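PDB 3OM4: levansucrase, which belongs to the bacterial levansucrase/invertase family, whose members are built as five-bladed beta-propellers. Local coordinates for residues V24-Q29 and T376-H381; K371-T376 and S436-V441; G403-I408 and L430-G435. The protein carries 1 engineered substitution. One frame throughout, in Å; residues are numbered along the deposited sequence.

Contact 1: V24-Q29 and T376-H381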
ATOM      1  N   VAL A  24      13.153  -3.965 -16.781  1.00 10.29           N
ATOM      2  CA  VAL A  24      13.096  -4.278 -18.217  0.70 10.46           C
ATOM      3  C   VAL A  24      12.994  -5.782 -18.477  1.00 10.51           C
ATOM      4  O   VAL A  24      12.502  -6.202 -19.527  1.00 10.69           O
ATOM      5  CB  VAL A  24      14.272  -3.661 -19.048  0.70 10.49           C
ATOM      6  CG1 VAL A  24      14.281  -2.135 -18.940  0.70 10.86           C
ATOM      7  CG2 VAL A  24      15.624  -4.260 -18.654  0.70 10.47           C
ATOM      8  N   LYS A  25      13.429  -6.589 -17.512  1.00 10.57           N
ATOM      9  CA  LYS A  25      13.360  -8.047 -17.628  1.00 10.78           C
ATOM     10  C   LYS A  25      11.967  -8.610 -17.331  1.00 10.59           C
ATOM     11  O   LYS A  25      11.681  -9.770 -17.645  1.00 10.52           O
ATOM     12  CB  LYS A  25      14.396  -8.704 -16.716  1.00 10.98           C
ATOM     13  CG  LYS A  25      15.838  -8.507 -17.170  1.00 12.14           C
ATOM     14  CD  LYS A  25      16.802  -9.025 -16.115  1.00 14.06           C
ATOM     15  CE  LYS A  25      18.226  -9.131 -16.642  1.00 15.74           C
ATOM     16  NZ  LYS A  25      18.880  -7.807 -16.808  1.00 17.03           N
ATOM     17  N   ILE A  26      11.103  -7.789 -16.740  1.00 10.22           N
ATOM     18  CA  ILE A  26       9.775  -8.246 -16.313  1.00 10.00           C
ATOM     19  C   ILE A  26       8.834  -8.656 -17.460  1.00 10.03           C
ATOM     20  O   ILE A  26       8.210  -9.715 -17.372  1.00 10.14           O
ATOM     21  CB  ILE A  26       9.113  -7.262 -15.295  1.00  9.89           C
ATOM     22  CG1 ILE A  26       9.802  -7.402 -13.932  1.00  9.45           C
ATOM     23  CG2 ILE A  26       7.606  -7.507 -15.179  1.00  9.73           C
ATOM     24  CD1 ILE A  26       9.239  -6.523 -12.822  1.00  9.39           C
ATOM     25  N   PRO A  27       8.738  -7.848 -18.544  1.00 10.07           N
ATOM     26  CA  PRO A  27       7.833  -8.257 -19.629  1.00 10.43           C
ATOM     27  C   PRO A  27       8.046  -9.676 -20.173  1.00 10.84           C
ATOM     28  O   PRO A  27       7.066 -10.352 -20.475  1.00 11.10           O
ATOM     29  CB  PRO A  27       8.095  -7.210 -20.713  1.00 10.34           C
ATOM     30  CG  PRO A  27       8.433  -5.988 -19.941  1.00 10.08           C
ATOM     31  CD  PRO A  27       9.245  -6.478 -18.764  1.00 10.02           C
ATOM     32  N   GLN A  28       9.296 -10.129 -20.276  1.00 11.20           N
ATOM     33  CA  GLN A  28       9.581 -11.468 -20.810  1.00 11.63           C
ATOM     34  C   GLN A  28       9.518 -12.569 -19.748  1.00 11.46           C
ATOM     35  O   GLN A  28       9.612 -13.757 -20.066  1.00 11.71           O
ATOM     36  CB  GLN A  28      10.940 -11.503 -21.515  1.00 11.88           C
ATOM     37  CG  GLN A  28      11.020 -10.694 -22.799  1.00 13.40           C
ATOM     38  CD  GLN A  28      12.455 -10.398 -23.188  1.00 15.37           C
ATOM     39  OE1 GLN A  28      13.266 -11.309 -23.355  1.00 17.83           O
ATOM     40  NE2 GLN A  28      12.779  -9.119 -23.327  1.00 16.40           N
ATOM     41  N   GLN A  29       9.356 -12.162 -18.491  1.00 11.00           N
ATOM     42  CA  GLN A  29       9.284 -13.082 -17.364  1.00 10.85           C
ATOM     43  C   GLN A  29       7.841 -13.318 -16.921  1.00 10.80           C
ATOM     44  O   GLN A  29       7.494 -14.411 -16.472  1.00 10.59           O
ATOM     45  CB  GLN A  29      10.099 -12.520 -16.191  1.00 10.81           C
ATOM     46  CG  GLN A  29      10.087 -13.371 -14.926  1.00 10.73           C
ATOM     47  CD  GLN A  29      10.598 -12.624 -13.711  1.00 10.76           C
ATOM     48  OE1 GLN A  29      10.409 -11.412 -13.585  1.00 10.27           O
ATOM     49  NE2 GLN A  29      11.244 -13.347 -12.804  1.00 10.60           N
ATOM     50  N   THR A 376      14.051 -10.346 -10.384  1.00  9.26           N
ATOM     51  CA  THR A 376      13.630  -9.066 -10.955  1.00  8.68           C
ATOM     52  C   THR A 376      12.823  -8.211  -9.989  1.00  8.30           C
ATOM     53  O   THR A 376      12.690  -7.004 -10.192  1.00  8.30           O
ATOM     54  CB  THR A 376      12.754  -9.279 -12.197  1.00  8.66           C
ATOM     55  OG1 THR A 376      11.517  -9.886 -11.797  1.00  8.58           O
ATOM     56  CG2 THR A 376      13.463 -10.162 -13.229  1.00  8.67           C
ATOM     57  N   GLY A 377      12.265  -8.842  -8.959  1.00  7.72           N
ATOM     58  CA  GLY A 377      11.343  -8.162  -8.057  1.00  7.45           C
ATOM     59  C   GLY A 377       9.886  -8.487  -8.330  1.00  7.33           C
ATOM     60  O   GLY A 377       9.021  -8.175  -7.518  1.00  7.28           O
ATOM     61  N   LEU A 378       9.603  -9.110  -9.473  1.00  7.05           N
ATOM     62  CA  LEU A 378       8.234  -9.522  -9.793  1.00  7.01           C
ATOM     63  C   LEU A 378       7.699 -10.571  -8.812  1.00  6.84           C
ATOM     64  O   LEU A 378       8.342 -11.590  -8.573  1.00  6.86           O
ATOM     65  CB  LEU A 378       8.144 -10.046 -11.234  1.00  6.90           C
ATOM     66  CG  LEU A 378       6.798 -10.598 -11.715  1.00  6.98           C
ATOM     67  CD1 LEU A 378       5.723  -9.517 -11.764  1.00  6.87           C
ATOM     68  CD2 LEU A 378       6.960 -11.240 -13.073  1.00  6.79           C
ATOM     69  N   VAL A 379       6.529 -10.298  -8.234  1.00  6.74           N
ATOM     70  CA  VAL A 379       5.815 -11.294  -7.432  1.00  6.70           C
ATOM     71  C   VAL A 379       4.430 -11.576  -8.024  1.00  6.62           C
ATOM     72  O   VAL A 379       4.055 -12.738  -8.208  1.00  6.77           O
ATOM     73  CB  VAL A 379       5.697 -10.889  -5.941  1.00  6.77           C
ATOM     74  CG1 VAL A 379       4.937 -11.957  -5.155  1.00  6.98           C
ATOM     75  CG2 VAL A 379       7.078 -10.677  -5.329  1.00  6.50           C
ATOM     76  N   LEU A 380       3.684 -10.513  -8.326  1.00  6.63           N
ATOM     77  CA  LEU A 380       2.352 -10.637  -8.923  1.00  6.47           C
ATOM     78  C   LEU A 380       2.177  -9.753 -10.152  1.00  6.67           C
ATOM     79  O   LEU A 380       2.686  -8.633 -10.200  1.00  6.48           O
ATOM     80  CB  LEU A 380       1.259 -10.316  -7.899  1.00  6.43           C
ATOM     81  CG  LEU A 380       1.113 -11.229  -6.676  1.00  6.11           C
ATOM     82  CD1 LEU A 380       0.037 -10.696  -5.755  1.00  5.16           C
ATOM     83  CD2 LEU A 380       0.792 -12.660  -7.082  1.00  5.87           C
ATOM     84  N   HIS A 381       1.460 -10.277 -11.145  1.00  6.98           N
ATOM     85  CA  HIS A 381       1.129  -9.533 -12.353  1.00  7.35           C
ATOM     86  C   HIS A 381      -0.364  -9.656 -12.651  1.00  7.59           C
ATOM     87  O   HIS A 381      -0.895 -10.762 -12.800  1.00  7.49           O
ATOM     88  CB  HIS A 381       1.978 -10.006 -13.540  1.00  7.47           C
ATOM     89  CG  HIS A 381       1.650  -9.327 -14.837  1.00  8.01           C
ATOM     90  ND1 HIS A 381       1.386 -10.028 -15.994  1.00  8.02           N
ATOM     91  CD2 HIS A 381       1.540  -8.016 -15.157  1.00  7.66           C
ATOM     92  CE1 HIS A 381       1.131  -9.177 -16.973  1.00  8.74           C
ATOM     93  NE2 HIS A 381       1.215  -7.950 -16.491  1.00  9.18           N
TER

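Contact 2: K371-T376 and S436-V441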
ATOM      1  N   LYS A 371      17.188  -7.263  -1.715  1.00 10.88           N
ATOM      2  CA  LYS A 371      17.442  -7.872  -3.013  1.00 10.74           C
ATOM      3  C   LYS A 371      16.132  -8.347  -3.636  1.00 10.05           C
ATOM      4  O   LYS A 371      15.232  -8.785  -2.916  1.00  9.86           O
ATOM      5  CB  LYS A 371      18.428  -9.036  -2.877  1.00 11.07           C
ATOM      6  CG  LYS A 371      19.832  -8.616  -2.433  1.00 12.70           C
ATOM      7  CD  LYS A 371      20.914  -9.532  -3.002  1.00 15.98           C
ATOM      8  CE  LYS A 371      20.853 -10.940  -2.416  1.00 17.44           C
ATOM      9  NZ  LYS A 371      22.062 -11.741  -2.775  1.00 19.55           N
ATOM     10  N   PRO A 372      16.021  -8.262  -4.977  1.00  9.62           N
ATOM     11  CA  PRO A 372      14.759  -8.587  -5.655  1.00  9.31           C
ATOM     12  C   PRO A 372      14.375 -10.067  -5.606  1.00  9.23           C
ATOM     13  O   PRO A 372      15.210 -10.943  -5.862  1.00  9.14           O
ATOM     14  CB  PRO A 372      15.009  -8.145  -7.102  1.00  9.29           C
ATOM     15  CG  PRO A 372      16.495  -8.126  -7.257  1.00  9.50           C
ATOM     16  CD  PRO A 372      17.049  -7.771  -5.916  1.00  9.65           C
ATOM     17  N   LEU A 373      13.113 -10.332  -5.278  1.00  8.83           N
ATOM     18  CA  LEU A 373      12.570 -11.687  -5.344  1.00  8.91           C
ATOM     19  C   LEU A 373      12.423 -12.117  -6.801  1.00  8.92           C
ATOM     20  O   LEU A 373      12.085 -11.301  -7.664  1.00  8.88           O
ATOM     21  CB  LEU A 373      11.222 -11.775  -4.624  1.00  8.71           C
ATOM     22  CG  LEU A 373      11.183 -11.467  -3.119  1.00  8.78           C
ATOM     23  CD1 LEU A 373       9.749 -11.374  -2.633  1.00  7.97           C
ATOM     24  CD2 LEU A 373      11.949 -12.497  -2.299  1.00  8.99           C
ATOM     25  N   ASN A 374      12.698 -13.391  -7.072  1.00  9.02           N
ATOM     26  CA  ASN A 374      12.614 -13.940  -8.430  1.00  9.13           C
ATOM     27  C   ASN A 374      13.479 -13.156  -9.421  1.00  9.30           C
ATOM     28  O   ASN A 374      13.090 -12.931 -10.572  1.00  9.49           O
ATOM     29  CB  ASN A 374      11.149 -14.008  -8.887  1.00  8.80           C
ATOM     30  CG  ASN A 374      10.256 -14.680  -7.863  1.00  9.01           C
ATOM     31  OD1 ASN A 374      10.453 -15.848  -7.528  1.00  7.65           O
ATOM     32  ND2 ASN A 374       9.274 -13.940  -7.348  1.00  8.28           N
ATOM     33  N   ASP A 375      14.645 -12.731  -8.936  1.00  9.70           N
ATOM     34  CA  ASP A 375      15.672 -12.041  -9.720  1.00 10.31           C
ATOM     35  C   ASP A 375      15.324 -10.601 -10.093  1.00  9.91           C
ATOM     36  O   ASP A 375      16.201  -9.742 -10.115  1.00 10.15           O
ATOM     37  CB  ASP A 375      16.063 -12.845 -10.968  1.00 10.97           C
ATOM     38  CG  ASP A 375      16.577 -14.235 -10.632  1.00 12.56           C
ATOM     39  OD1 ASP A 375      16.174 -15.194 -11.317  1.00 15.89           O
ATOM     40  OD2 ASP A 375      17.378 -14.372  -9.681  1.00 15.17           O
ATOM     41  N   THR A 376      14.051 -10.346 -10.384  1.00  9.26           N
ATOM     42  CA  THR A 376      13.630  -9.066 -10.955  1.00  8.68           C
ATOM     43  C   THR A 376      12.823  -8.211  -9.989  1.00  8.30           C
ATOM     44  O   THR A 376      12.690  -7.004 -10.192  1.00  8.30           O
ATOM     45  CB  THR A 376      12.754  -9.279 -12.197  1.00  8.66           C
ATOM     46  OG1 THR A 376      11.517  -9.886 -11.797  1.00  8.58           O
ATOM     47  CG2 THR A 376      13.463 -10.162 -13.229  1.00  8.67           C
ATOM     48  N   SER A 436      14.413 -16.515  -1.743  1.00 13.68           N
ATOM     49  CA  SER A 436      14.209 -15.355  -2.613  1.00 13.71           C
ATOM     50  C   SER A 436      13.279 -15.665  -3.792  1.00 13.52           C
ATOM     51  O   SER A 436      13.221 -14.909  -4.764  1.00 13.66           O
ATOM     52  CB  SER A 436      15.551 -14.810  -3.115  1.00 13.87           C
ATOM     53  OG  SER A 436      16.259 -15.793  -3.848  1.00 15.08           O
ATOM     54  N   LYS A 437      12.554 -16.777  -3.690  1.00 13.25           N
ATOM     55  CA  LYS A 437      11.643 -17.219  -4.744  1.00 13.12           C
ATOM     56  C   LYS A 437      10.209 -17.220  -4.236  1.00 12.40           C
ATOM     57  O   LYS A 437       9.951 -17.578  -3.087  1.00 12.50           O
ATOM     58  CB  LYS A 437      12.020 -18.625  -5.236  1.00 13.36           C
ATOM     59  CG  LYS A 437      13.494 -18.801  -5.621  1.00 14.78           C
ATOM     60  CD  LYS A 437      13.757 -18.435  -7.073  1.00 16.67           C
ATOM     61  CE  LYS A 437      15.237 -18.178  -7.329  1.00 18.54           C
ATOM     62  NZ  LYS A 437      15.682 -16.855  -6.801  1.00 19.15           N
ATOM     63  N   THR A 438       9.279 -16.799  -5.087  1.00 11.59           N
ATOM     64  CA  THR A 438       7.855 -16.861  -4.761  1.00 10.86           C
ATOM     65  C   THR A 438       7.084 -17.514  -5.902  1.00 10.53           C
ATOM     66  O   THR A 438       7.561 -17.551  -7.036  1.00 10.29           O
ATOM     67  CB  THR A 438       7.243 -15.459  -4.475  1.00 10.87           C
ATOM     68  OG1 THR A 438       7.064 -14.744  -5.702  1.00 10.38           O
ATOM     69  CG2 THR A 438       8.129 -14.643  -3.534  1.00 10.84           C
ATOM     70  N   SER A 439       5.895 -18.030  -5.598  0.50  9.98           N
ATOM     71  CA  SER A 439       5.006 -18.561  -6.625  0.70  9.96           C
ATOM     72  C   SER A 439       3.554 -18.543  -6.185  0.50  9.81           C
ATOM     73  O   SER A 439       3.244 -18.843  -5.033  0.50  9.18           O
ATOM     74  CB  SER A 439       5.392 -19.990  -7.015  0.70  9.72           C
ATOM     75  OG  SER A 439       4.467 -20.507  -7.962  0.70 10.54           O
ATOM     76  N   VAL A 440       2.674 -18.202  -7.122  1.00 10.36           N
ATOM     77  CA  VAL A 440       1.234 -18.302  -6.909  1.00 11.07           C
ATOM     78  C   VAL A 440       0.889 -19.774  -6.720  1.00 12.00           C
ATOM     79  O   VAL A 440       1.302 -20.625  -7.517  1.00 11.90           O
ATOM     80  CB  VAL A 440       0.437 -17.702  -8.092  1.00 10.92           C
ATOM     81  CG1 VAL A 440      -1.056 -17.977  -7.941  1.00 11.06           C
ATOM     82  CG2 VAL A 440       0.688 -16.203  -8.201  1.00 10.81           C
ATOM     83  N   VAL A 441       0.154 -20.074  -5.656  1.00 13.15           N
ATOM     84  CA  VAL A 441      -0.226 -21.455  -5.376  1.00 14.57           C
ATOM     85  C   VAL A 441      -1.332 -21.914  -6.317  1.00 15.46           C
ATOM     86  O   VAL A 441      -2.398 -21.294  -6.418  1.00 15.66           O
ATOM     87  CB  VAL A 441      -0.589 -21.684  -3.888  1.00 14.41           C
ATOM     88  CG1 VAL A 441      -0.996 -23.139  -3.642  1.00 14.90           C
ATOM     89  CG2 VAL A 441       0.593 -21.319  -3.002  1.00 14.70           C
TER
HETATM   90  O   HOH W   1      15.897 -13.784  -6.619  1.00 20.34           O

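Contact 3: G403-I408 and L430-G435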
ATOM      1  N   GLY A 403       3.279 -22.424   8.081  1.00 17.63           N
ATOM      2  CA  GLY A 403       3.370 -22.696   6.651  1.00 17.30           C
ATOM      3  C   GLY A 403       4.174 -21.659   5.895  1.00 17.19           C
ATOM      4  O   GLY A 403       4.546 -20.616   6.446  1.00 17.20           O
ATOM      5  N   ASP A 404       4.436 -21.951   4.624  1.00 16.94           N
ATOM      6  CA  ASP A 404       5.254 -21.088   3.775  1.00 16.64           C
ATOM      7  C   ASP A 404       4.416 -20.188   2.871  1.00 15.98           C
ATOM      8  O   ASP A 404       4.954 -19.342   2.146  1.00 16.00           O
ATOM      9  CB  ASP A 404       6.233 -21.928   2.949  1.00 16.94           C
ATOM     10  CG  ASP A 404       7.257 -22.646   3.813  1.00 18.05           C
ATOM     11  OD1 ASP A 404       7.726 -22.056   4.814  1.00 19.29           O
ATOM     12  OD2 ASP A 404       7.601 -23.799   3.486  1.00 19.77           O
ATOM     13  N   ASN A 405       3.099 -20.366   2.927  1.00 14.99           N
ATOM     14  CA  ASN A 405       2.184 -19.563   2.130  1.00 14.11           C
ATOM     15  C   ASN A 405       1.764 -18.293   2.848  1.00 13.29           C
ATOM     16  O   ASN A 405       1.642 -18.271   4.072  1.00 13.30           O
ATOM     17  CB  ASN A 405       0.942 -20.373   1.748  1.00 14.10           C
ATOM     18  CG  ASN A 405       1.266 -21.563   0.867  1.00 14.57           C
ATOM     19  OD1 ASN A 405       2.168 -21.506   0.028  1.00 14.89           O
ATOM     20  ND2 ASN A 405       0.522 -22.650   1.045  1.00 14.32           N
ATOM     21  N   VAL A 406       1.569 -17.234   2.071  1.00 12.33           N
ATOM     22  CA  VAL A 406       0.928 -16.018   2.556  1.00 11.28           C
ATOM     23  C   VAL A 406      -0.387 -15.857   1.803  1.00 10.74           C
ATOM     24  O   VAL A 406      -0.526 -16.349   0.679  1.00 10.68           O
ATOM     25  CB  VAL A 406       1.825 -14.758   2.381  1.00 11.24           C
ATOM     26  CG1 VAL A 406       3.096 -14.887   3.213  1.00 10.95           C
ATOM     27  CG2 VAL A 406       2.162 -14.503   0.902  1.00 10.92           C
ATOM     28  N   VAL A 407      -1.351 -15.191   2.428  1.00 10.00           N
ATOM     29  CA  VAL A 407      -2.640 -14.926   1.802  1.00  9.36           C
ATOM     30  C   VAL A 407      -2.589 -13.574   1.104  1.00  9.08           C
ATOM     31  O   VAL A 407      -2.228 -12.572   1.720  1.00  8.97           O
ATOM     32  CB  VAL A 407      -3.792 -14.938   2.839  1.00  9.46           C
ATOM     33  CG1 VAL A 407      -5.082 -14.379   2.238  1.00  9.29           C
ATOM     34  CG2 VAL A 407      -4.022 -16.345   3.363  1.00  9.42           C
ATOM     35  N   ILE A 408      -2.931 -13.551  -0.181  1.00  8.44           N
ATOM     36  CA  ILE A 408      -3.032 -12.292  -0.905  1.00  8.24           C
ATOM     37  C   ILE A 408      -4.471 -11.800  -0.884  1.00  8.20           C
ATOM     38  O   ILE A 408      -5.374 -12.472  -1.384  1.00  8.19           O
ATOM     39  CB  ILE A 408      -2.547 -12.399  -2.377  1.00  8.25           C
ATOM     40  CG1 ILE A 408      -1.148 -13.030  -2.464  1.00  7.36           C
ATOM     41  CG2 ILE A 408      -2.599 -11.027  -3.061  1.00  7.91           C
ATOM     42  CD1 ILE A 408      -0.028 -12.231  -1.801  1.00  8.20           C
ATOM     43  N   LEU A 430      -3.295 -17.735  -2.481  1.00 10.18           N
ATOM     44  CA  LEU A 430      -2.045 -18.020  -1.784  1.00 10.43           C
ATOM     45  C   LEU A 430      -0.810 -17.825  -2.650  1.00 10.46           C
ATOM     46  O   LEU A 430      -0.811 -18.134  -3.847  1.00 10.42           O
ATOM     47  CB  LEU A 430      -2.051 -19.440  -1.208  1.00 10.57           C
ATOM     48  CG  LEU A 430      -3.161 -19.852  -0.235  1.00 10.98           C
ATOM     49  CD1 LEU A 430      -3.068 -21.345   0.033  1.00 11.95           C
ATOM     50  CD2 LEU A 430      -3.078 -19.069   1.066  1.00 11.44           C
ATOM     51  N   VAL A 431       0.239 -17.306  -2.018  1.00 10.54           N
ATOM     52  CA  VAL A 431       1.561 -17.215  -2.619  1.00 10.62           C
ATOM     53  C   VAL A 431       2.566 -17.903  -1.696  1.00 10.72           C
ATOM     54  O   VAL A 431       2.639 -17.601  -0.502  1.00 10.35           O
ATOM     55  CB  VAL A 431       1.972 -15.743  -2.898  1.00 10.46           C
ATOM     56  CG1 VAL A 431       3.470 -15.621  -3.154  1.00 11.01           C
ATOM     57  CG2 VAL A 431       1.187 -15.190  -4.085  1.00 10.40           C
ATOM     58  N   ASN A 432       3.310 -18.850  -2.260  1.00 11.10           N
ATOM     59  CA  ASN A 432       4.372 -19.544  -1.549  1.00 11.64           C
ATOM     60  C   ASN A 432       5.635 -18.691  -1.517  1.00 11.93           C
ATOM     61  O   ASN A 432       6.013 -18.107  -2.534  1.00 11.75           O
ATOM     62  CB  ASN A 432       4.664 -20.884  -2.233  1.00 11.75           C
ATOM     63  CG  ASN A 432       5.774 -21.661  -1.552  1.00 12.36           C
ATOM     64  OD1 ASN A 432       6.936 -21.584  -1.951  1.00 13.27           O
ATOM     65  ND2 ASN A 432       5.424 -22.408  -0.515  1.00 13.40           N
ATOM     66  N   ILE A 433       6.266 -18.614  -0.347  1.00 12.29           N
ATOM     67  CA  ILE A 433       7.539 -17.910  -0.193  0.70 12.69           C
ATOM     68  C   ILE A 433       8.633 -18.903   0.194  1.00 12.92           C
ATOM     69  O   ILE A 433       8.528 -19.583   1.219  1.00 13.10           O
ATOM     70  CB  ILE A 433       7.466 -16.789   0.886  0.70 12.79           C
ATOM     71  CG1 ILE A 433       6.213 -15.911   0.722  0.70 13.24           C
ATOM     72  CG2 ILE A 433       8.758 -15.958   0.908  0.70 12.81           C
ATOM     73  CD1 ILE A 433       6.164 -15.062  -0.537  0.70 13.73           C
ATOM     74  N   ASP A 434       9.675 -18.987  -0.629  1.00 13.24           N
ATOM     75  CA  ASP A 434      10.794 -19.894  -0.374  1.00 13.95           C
ATOM     76  C   ASP A 434      12.121 -19.213  -0.693  1.00 13.77           C
ATOM     77  O   ASP A 434      12.547 -19.168  -1.849  1.00 13.62           O
ATOM     78  CB  ASP A 434      10.637 -21.189  -1.183  1.00 14.30           C
ATOM     79  CG  ASP A 434      11.561 -22.306  -0.707  1.00 15.93           C
ATOM     80  OD1 ASP A 434      12.258 -22.138   0.320  1.00 17.76           O
ATOM     81  OD2 ASP A 434      11.585 -23.367  -1.365  1.00 17.89           O
ATOM     82  N   GLY A 435      12.770 -18.684   0.342  1.00 13.83           N
ATOM     83  CA  GLY A 435      14.016 -17.943   0.175  1.00 13.77           C
ATOM     84  C   GLY A 435      13.765 -16.658  -0.588  1.00 13.70           C
ATOM     85  O   GLY A 435      12.986 -15.818  -0.145  1.00 13.88           O
TER

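Contact 1: V24-Q29 and T376-H381
The CA atoms of Ile-26 and Thr-376, 6.7 Å apart, are the nearest pair across the contact, where the short, weakly bonded helix 26-29 rests on the turn that leads into strand 378-381. The hydroxyl of Thr-376 is the polar centre. It donates to the amide oxygen of Gln-29, with OG1 2.6 Å from OE1, in the carbonyl plane and on a lone pair. Gln-29 meets the threonine from the opposite direction: with CG anti to the backbone N (chi1 179°) and the chain extended beyond it, the amide is carried from the helix to the turn. NE2 is hydrogen-bonded to the carbonyl O of Asn-374, so both ends of the amide are engaged and its rotation is fixed. Thr-376 OG1 also accepts from the backbone N of Leu-378 at 3.1 Å, which closes an ST turn. Between Thr-376 and Leu-378, Gly-377 has a phi of 102°, where a CB would press on the carbonyl oxygen of Thr-376, so glycine suits the place. Apolar groups flank the bond. CD1 of Ile-26 packs on CB of Leu-378 at 4.0 Å, and CD2 of Leu-378 lies 3.5 Å from OE1 of Gln-29. CB of Lys-25 touches CG2 of Thr-376 at 3.9 Å; the lysine NZ leads off to a salt bridge with Asp-21. One hydroxyl thus serves both as donor to the helix and as acceptor within the turn, tying the two together.

Contact 2: K371-T376 and S436-V441
Asn-374 lays its carboxamide across Thr-438 at about a right angle and grips that residue twice. OD1 accepts from the backbone N of Thr-438 at 2.9 Å, the donor tilted 16° from the carbonyl plane, and ND2 donates to the hydroxyl OG1 of Thr-438, also at 2.9 Å and close to the amide plane. With OG1 between the backbone N and the carbonyl carbon (chi1 75°), the hydroxyl is turned to ND2. The other hydrogen bond of ND2, its stronger one, goes to the carbonyl O of Leu-378, so the buried amide is held at both ends and cannot readily flip. The backbone joins in: N of Asn-374 points almost straight at O of Ser-436, 2.8 Å away. Asparagine suits this turn, since it tolerates the left-handed helical backbone angles found here while its amide bonds like a piece of main chain. Beside the polar pair, CD1 of Leu-373 meets the methyl CG2 of Thr-438 at 3.8 Å, and its CD2 lies 3.7 Å from CA of Ser-436. At the more open side a water accepts from N of Asp-375 at 2.8 Å. There NZ of Lys-437 lies 4.2 Å from OD2 of Asp-375, too far for a salt bridge though probably favourable, and makes a weak bond to OG of Ser-436. Strands 371-382 and 437-448 are each outermost in a four-stranded antiparallel sheet, so this junction of two sheets through a turn is consistent with the packing of neighbouring blades in a beta-propeller.

Contact 3: G403-I408 and L430-G435
With CG anti to the carbonyl carbon in Asn-405 (chi1 -63°) but anti to the backbone N in Asn-432 (chi1 179°), the two amides of this non-hydrogen-bonded pair lean toward each other. ND2 of Asn-432 makes a weak bond to OD1 of Asn-405 at 3.4 Å, the amide planes turned 74° apart. The neighbouring pair, Val-406 and Val-431, carries the regular antiparallel bonds: N of Val-406 to O of Val-431 at 2.8 Å, and N of Val-431 to O of Val-406 at 3.0 Å. Past the asparagines, N of Ile-433 reaches O of Asp-404 at 2.9 Å, extending the ladder past the start of strand 405-412, at the open end of the hairpin; OD1 of Asp-404 forms a salt bridge with Lys-331. Beta-branched valine and isoleucine suit these extended backbones. CG2 of Val-407 meets CD2 of Leu-430 at 3.7 Å on the same face as the asparagines. On the face of Val-406 and Val-431, CG2 of Val-431 receives CG1 of Ile-408 at 3.6 Å, and CG1 of Val-406 packs on CG1 of Ile-433 at 4.1 Å. Main-chain bonds therefore set the hairpin's register, aliphatic packing fills its buried part, and the weak amide pair lies between partly exposed residues near its open end.

How the contacts relate
Contact 2 lies between the other two, its centre about 9 Å from that of contact 1 and about 11 Å from that of contact 3; the outer two are about 18 Å apart. Contacts 1 and 2 share Thr-376 and use strand 371-382, and Val-379 CG1 reaches Thr-438 OG1 at 3.5 Å. Contact 3 is nested in the chain loop closed by contact 2, and its strand 424-434 runs beside 437-448 in one sheet: N of Asn-432 lies 2.8 Å from O of Ser-439, a probable hydrogen bond. Leu-380 of contact 1 packs on Val-440 of contact 2 and on Ile-408 and Val-431 of contact 3, so its side chain bridges the two sheets.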